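Local coordinates for protein TRAP-type transporter, periplasmic component (Cupriavidus necator, PDB 4P8B) that binds (S)-2-acetolactate as the periplasmic solute-binding component of a TRAP-type transporter, and so probably hands this solute on for uptake, at residues M35-V38 / P44-K47; T80-A85 / D92-S97. One frame throughout, in Å; residues are numbered along the deposited sequence.

Contact 1: M35-V38 / P44-K47; sequences MSLV and PWGK. With X2X ((2S)-2-hydroxy-2-methyl-3-oxobutanoic acid), chain D.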
loop_
_atom_site.group_PDB
_atom_site.type_symbol
_atom_site.label_atom_id
_atom_site.label_comp_id
_atom_site.label_asym_id
_atom_site.label_seq_id
_atom_site.Cartn_x
_atom_site.Cartn_y
_atom_site.Cartn_z
HETATM N N MSE A 35 -5.639 -9.618 14.522
HETATM C CA MSE A 35 -5.576 -8.899 13.246
HETATM C C MSE A 35 -4.232 -8.188 13.102
HETATM O O MSE A 35 -3.851 -7.336 13.921
HETATM C CB MSE A 35 -6.676 -7.859 13.142
HETATM C CG MSE A 35 -6.684 -7.209 11.748
HETATM SE SE MSE A 35 -7.787 -5.602 11.633
HETATM C CE MSE A 35 -9.504 -6.373 12.141
ATOM N N SER A 36 -3.497 -8.529 12.058
ATOM C CA SER A 36 -2.215 -7.905 11.811
ATOM C C SER A 36 -2.375 -6.618 10.999
ATOM O O SER A 36 -3.145 -6.587 10.021
ATOM C CB SER A 36 -1.303 -8.878 11.062
ATOM O OG SER A 36 -0.020 -8.287 10.923
ATOM N N LEU A 37 -1.636 -5.567 11.388
ATOM C CA LEU A 37 -1.589 -4.288 10.669
ATOM C C LEU A 37 -0.164 -3.778 10.736
ATOM O O LEU A 37 0.408 -3.754 11.830
ATOM C CB LEU A 37 -2.448 -3.247 11.387
ATOM C CG LEU A 37 -3.930 -3.570 11.512
ATOM C CD1 LEU A 37 -4.592 -2.602 12.488
ATOM C CD2 LEU A 37 -4.624 -3.556 10.170
ATOM N N VAL A 38 0.389 -3.291 9.623
ATOM C CA VAL A 38 1.674 -2.604 9.711
ATOM C C VAL A 38 1.490 -1.278 10.435
ATOM O O VAL A 38 2.252 -0.966 11.341
ATOM C CB VAL A 38 2.280 -2.335 8.328
ATOM C CG1 VAL A 38 3.550 -1.518 8.447
ATOM C CG2 VAL A 38 2.600 -3.626 7.637
ATOM N N PRO A 44 -4.765 6.123 8.263
ATOM C CA PRO A 44 -6.005 5.601 7.687
ATOM C C PRO A 44 -6.057 4.072 7.639
ATOM O O PRO A 44 -7.066 3.486 7.985
ATOM C CB PRO A 44 -6.010 6.217 6.285
ATOM C CG PRO A 44 -5.306 7.533 6.497
ATOM C CD PRO A 44 -4.205 7.213 7.443
ATOM N N TRP A 45 -4.940 3.449 7.280
ATOM C CA TRP A 45 -4.848 1.985 7.203
ATOM C C TRP A 45 -5.294 1.350 8.524
ATOM O O TRP A 45 -6.191 0.487 8.558
ATOM C CB TRP A 45 -3.416 1.635 6.863
ATOM C CG TRP A 45 -2.978 0.215 6.826
ATOM C CD1 TRP A 45 -3.592 -0.896 7.354
ATOM C CD2 TRP A 45 -1.789 -0.237 6.197
ATOM N NE1 TRP A 45 -2.811 -2.005 7.103
ATOM C CE2 TRP A 45 -1.708 -1.626 6.383
ATOM C CE3 TRP A 45 -0.773 0.417 5.490
ATOM C CZ2 TRP A 45 -0.647 -2.374 5.895
ATOM C CZ3 TRP A 45 0.256 -0.313 4.998
ATOM C CH2 TRP A 45 0.334 -1.707 5.219
ATOM N N GLY A 46 -4.717 1.797 9.630
ATOM C CA GLY A 46 -5.058 1.228 10.920
ATOM C C GLY A 46 -6.465 1.580 11.373
ATOM O O GLY A 46 -7.142 0.771 12.020
ATOM N N LYS A 47 -6.936 2.775 11.037
ATOM C CA LYS A 47 -8.307 3.138 11.335
ATOM C C LYS A 47 -9.298 2.192 10.640
ATOM O O LYS A 47 -10.332 1.832 11.203
ATOM C CB LYS A 47 -8.569 4.590 10.971
ATOM C CG LYS A 47 -7.804 5.540 11.835
ATOM C CD LYS A 47 -8.110 6.973 11.454
ATOM C CE LYS A 47 -7.226 7.969 12.183
ATOM N NZ LYS A 47 -7.429 7.897 13.650
HETATM O OAD X2X D . 6.420 0.186 4.721
HETATM C CAH X2X D . 5.718 1.108 4.194
HETATM O OAE X2X D . 6.256 2.074 3.575
HETATM C CAI X2X D . 4.228 1.062 4.282
HETATM C CAB X2X D . 3.831 1.301 5.723
HETATM O OAF X2X D . 3.639 1.928 3.354
HETATM C CAG X2X D . 3.854 -0.320 3.854
HETATM O OAC X2X D . 3.608 -1.185 4.694
HETATM C CAA X2X D . 3.812 -0.665 2.404
#

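Contact 2: T80-A85 / D92-S97; sequences TREFSA and DMAVGS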
loop_
_atom_site.group_PDB
_atom_site.type_symbol
_atom_site.label_atom_id
_atom_site.label_comp_id
_atom_site.label_asym_id
_atom_site.label_seq_id
_atom_site.Cartn_x
_atom_site.Cartn_y
_atom_site.Cartn_z
ATOM N N THR A 80 7.293 -8.229 5.179
ATOM C CA THR A 80 7.375 -8.925 3.905
ATOM C C THR A 80 7.288 -10.431 4.070
ATOM O O THR A 80 7.429 -11.154 3.085
ATOM C CB THR A 80 8.615 -8.533 3.066
ATOM O OG1 THR A 80 9.815 -8.709 3.823
ATOM C CG2 THR A 80 8.529 -7.077 2.599
ATOM N N ARG A 81 6.992 -10.915 5.275
ATOM C CA ARG A 81 6.555 -12.294 5.418
ATOM C C ARG A 81 5.245 -12.401 6.193
ATOM O O ARG A 81 4.893 -13.468 6.694
ATOM C CB ARG A 81 7.634 -13.163 6.058
ATOM C CG ARG A 81 8.013 -12.745 7.466
ATOM C CD ARG A 81 9.121 -13.652 7.991
ATOM N NE ARG A 81 9.612 -13.223 9.294
ATOM C CZ ARG A 81 9.076 -13.569 10.456
ATOM N NH1 ARG A 81 8.038 -14.391 10.510
ATOM N NH2 ARG A 81 9.616 -13.122 11.593
ATOM N N GLU A 82 4.510 -11.303 6.272
ATOM C CA GLU A 82 3.178 -11.309 6.848
ATOM C C GLU A 82 2.233 -12.278 6.112
ATOM O O GLU A 82 1.449 -12.980 6.752
ATOM C CB GLU A 82 2.590 -9.900 6.812
ATOM C CG GLU A 82 1.299 -9.746 7.595
ATOM C CD GLU A 82 0.588 -8.412 7.349
ATOM O OE1 GLU A 82 0.449 -8.018 6.166
ATOM O OE2 GLU A 82 0.174 -7.736 8.302
ATOM N N PHE A 83 2.301 -12.336 4.778
ATOM C CA PHE A 83 1.378 -13.187 4.039
ATOM C C PHE A 83 1.537 -14.639 4.468
ATOM O O PHE A 83 0.547 -15.356 4.658
ATOM C CB PHE A 83 1.585 -13.070 2.528
ATOM C CG PHE A 83 0.546 -13.792 1.730
ATOM C CD1 PHE A 83 -0.688 -13.207 1.530
ATOM C CD2 PHE A 83 0.781 -15.057 1.209
ATOM C CE1 PHE A 83 -1.658 -13.826 0.810
ATOM C CE2 PHE A 83 -0.204 -15.702 0.475
ATOM C CZ PHE A 83 -1.433 -15.087 0.290
ATOM N N SER A 84 2.778 -15.100 4.583
ATOM C CA SER A 84 3.003 -16.488 4.976
ATOM C C SER A 84 2.433 -16.769 6.369
ATOM O O SER A 84 1.870 -17.830 6.623
ATOM C CB SER A 84 4.491 -16.820 4.933
ATOM O OG SER A 84 5.045 -16.458 3.682
ATOM N N ALA A 85 2.565 -15.807 7.274
ATOM C CA ALA A 85 2.034 -15.974 8.624
ATOM C C ALA A 85 0.502 -16.041 8.615
ATOM O O ALA A 85 -0.098 -16.784 9.401
ATOM C CB ALA A 85 2.529 -14.834 9.528
ATOM N N ASP A 92 -4.584 -14.430 12.206
ATOM C CA ASP A 92 -5.943 -14.884 11.885
ATOM C C ASP A 92 -6.551 -14.072 10.756
ATOM O O ASP A 92 -7.287 -14.608 9.918
ATOM C CB ASP A 92 -6.847 -14.758 13.109
ATOM C CG ASP A 92 -6.416 -15.654 14.281
ATOM O OD1 ASP A 92 -5.924 -16.780 14.060
ATOM O OD2 ASP A 92 -6.591 -15.195 15.414
HETATM N N MSE A 93 -6.265 -12.774 10.754
HETATM C CA MSE A 93 -6.828 -11.869 9.761
HETATM C C MSE A 93 -5.917 -10.656 9.641
HETATM O O MSE A 93 -5.050 -10.436 10.488
HETATM C CB MSE A 93 -8.261 -11.445 10.106
HETATM C CG MSE A 93 -8.486 -10.702 11.422
HETATM SE SE MSE A 93 -10.263 -11.159 12.266
HETATM C CE MSE A 93 -11.394 -10.335 10.951
ATOM N N ALA A 94 -6.084 -9.859 8.600
ATOM C CA ALA A 94 -5.206 -8.716 8.405
ATOM C C ALA A 94 -5.805 -7.710 7.458
ATOM O O ALA A 94 -6.684 -8.047 6.656
ATOM C CB ALA A 94 -3.869 -9.189 7.866
ATOM N N VAL A 95 -5.348 -6.474 7.570
ATOM C CA VAL A 95 -5.477 -5.504 6.494
ATOM C C VAL A 95 -4.052 -5.285 6.015
ATOM O O VAL A 95 -3.223 -4.812 6.778
ATOM C CB VAL A 95 -6.132 -4.187 6.938
ATOM C CG1 VAL A 95 -6.278 -3.264 5.743
ATOM C CG2 VAL A 95 -7.488 -4.440 7.598
ATOM N N GLY A 96 -3.742 -5.708 4.799
ATOM C CA GLY A 96 -2.389 -5.647 4.291
ATOM C C GLY A 96 -2.239 -4.797 3.055
ATOM O O GLY A 96 -3.177 -4.597 2.299
ATOM N N SER A 97 -1.029 -4.306 2.852
ATOM C CA SER A 97 -0.661 -3.659 1.609
ATOM C C SER A 97 -0.230 -4.691 0.580
ATOM O O SER A 97 0.515 -5.627 0.879
ATOM C CB SER A 97 0.498 -2.687 1.819
ATOM O OG SER A 97 1.008 -2.285 0.544
HETATM O O HOH W 1 0.765 -5.505 5.097
HETATM O O HOH W 2 -0.594 -5.271 7.586
#

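Contact 1: M35-V38 / P44-K47
Strand 33-36 opens the beta-alpha-beta unit of this solute-binding protein, and Leu-37 and Val-38, at the end of the strand region, pack against Trp-45 and Gly-46 in the first turn of helix 44-59, where Val-38 and Trp-45 line the acetolactate pocket. Val-38 CB lies 3.7 Å from Trp-45 CH2, and Val-38 CG2 is 3.8 Å from the same CH2; the branched carbon and this methyl approach the benzene ring of the indole obliquely. Val-38 CG1, anti to the backbone N (chi1 175°), turns instead to the ligand, 3.8 Å from X2X OAC. Leu-37 serves the five-membered end: its CD2 is 3.9 Å from Trp-45 NE1, while CD1 comes within 4.2 Å of Gly-46 CA, where the helix backbone carries no side chain. The ligand ketone oxygen OAC sits at the indole edge, near the ring plane, 3.4 Å from Trp-45 CH2. At the pyrrole side NE1 donates to Val-95 O, a hydrogen bond that helps fix the rotation of the ring. With its single polar atom satisfied by strand 93-97, the buried indole offers hydrocarbon to Leu-37 and Val-38 and a carbon edge to the ligand, which hydrogen-bonds other residues, among them Arg-176 and Asn-216.

Contact 2: T80-A85 / D92-S97
Glu-82, in the first turn of helix 82-88, places its carboxylate beside Ala-94 and Gly-96 of strand 93-97, and these three buried residues make the direct contact. The glutamate chain leaves the helix with CG anti to the backbone N (chi1 -170°) and stays extended beyond CG, which carries the charged group across to the strand. There the touching is loose: Glu-82 OE2 lies 4.3 Å from Ala-94 CB, and Glu-82 OE1 is 4.1 Å from Gly-96 CA. No hydrogen bond joins the two segments directly; two waters do this instead. Water 1 donates to Glu-82 OE1 at 2.7 Å and accepts from Ser-97 N at 3.1 Å. Water 2 donates twice, to Glu-82 OE2 at 2.7 Å and to Val-95 O at 2.8 Å. Through these waters the carboxylate is linked to the N-H of Ser-97 and the C=O of Val-95, which flank Gly-96. Its oxygens have protein partners as well, Ser-36 OG for OE2 and Trp-101 NE1 for OE1. Ser-97, which lines the acetolactate pocket, uses its own hydroxyl to cap Ile-99 N at the start of the next helix and also bonds Asp-242. Each oxygen of the buried carboxylate thus has a water and a side-chain partner, an environment consistent with a charged glutamate that ties helix 82-88 to the pocket end of the strand.

Both contacts are buried and meet at one sheet, in which strands 33-36 and 93-97 run side by side in parallel. Contact 1 joins the first of these to helix 44-59, and contact 2 joins the second to helix 82-88. Their chemistry differs: contact 1 is apolar and shaped around an indole that borders the ligand, whereas contact 2 is polar, bridged by two waters and centred on a carboxylate. They are coupled directly, since Ser-36 of segment 35-38 ties to the carboxylate of contact 2, and the Val-95 carbonyl serves both the indole of contact 1 and the second water of contact 2. Trp-45 CH2 also packs 3.5 Å from Ser-97 CB at the pocket.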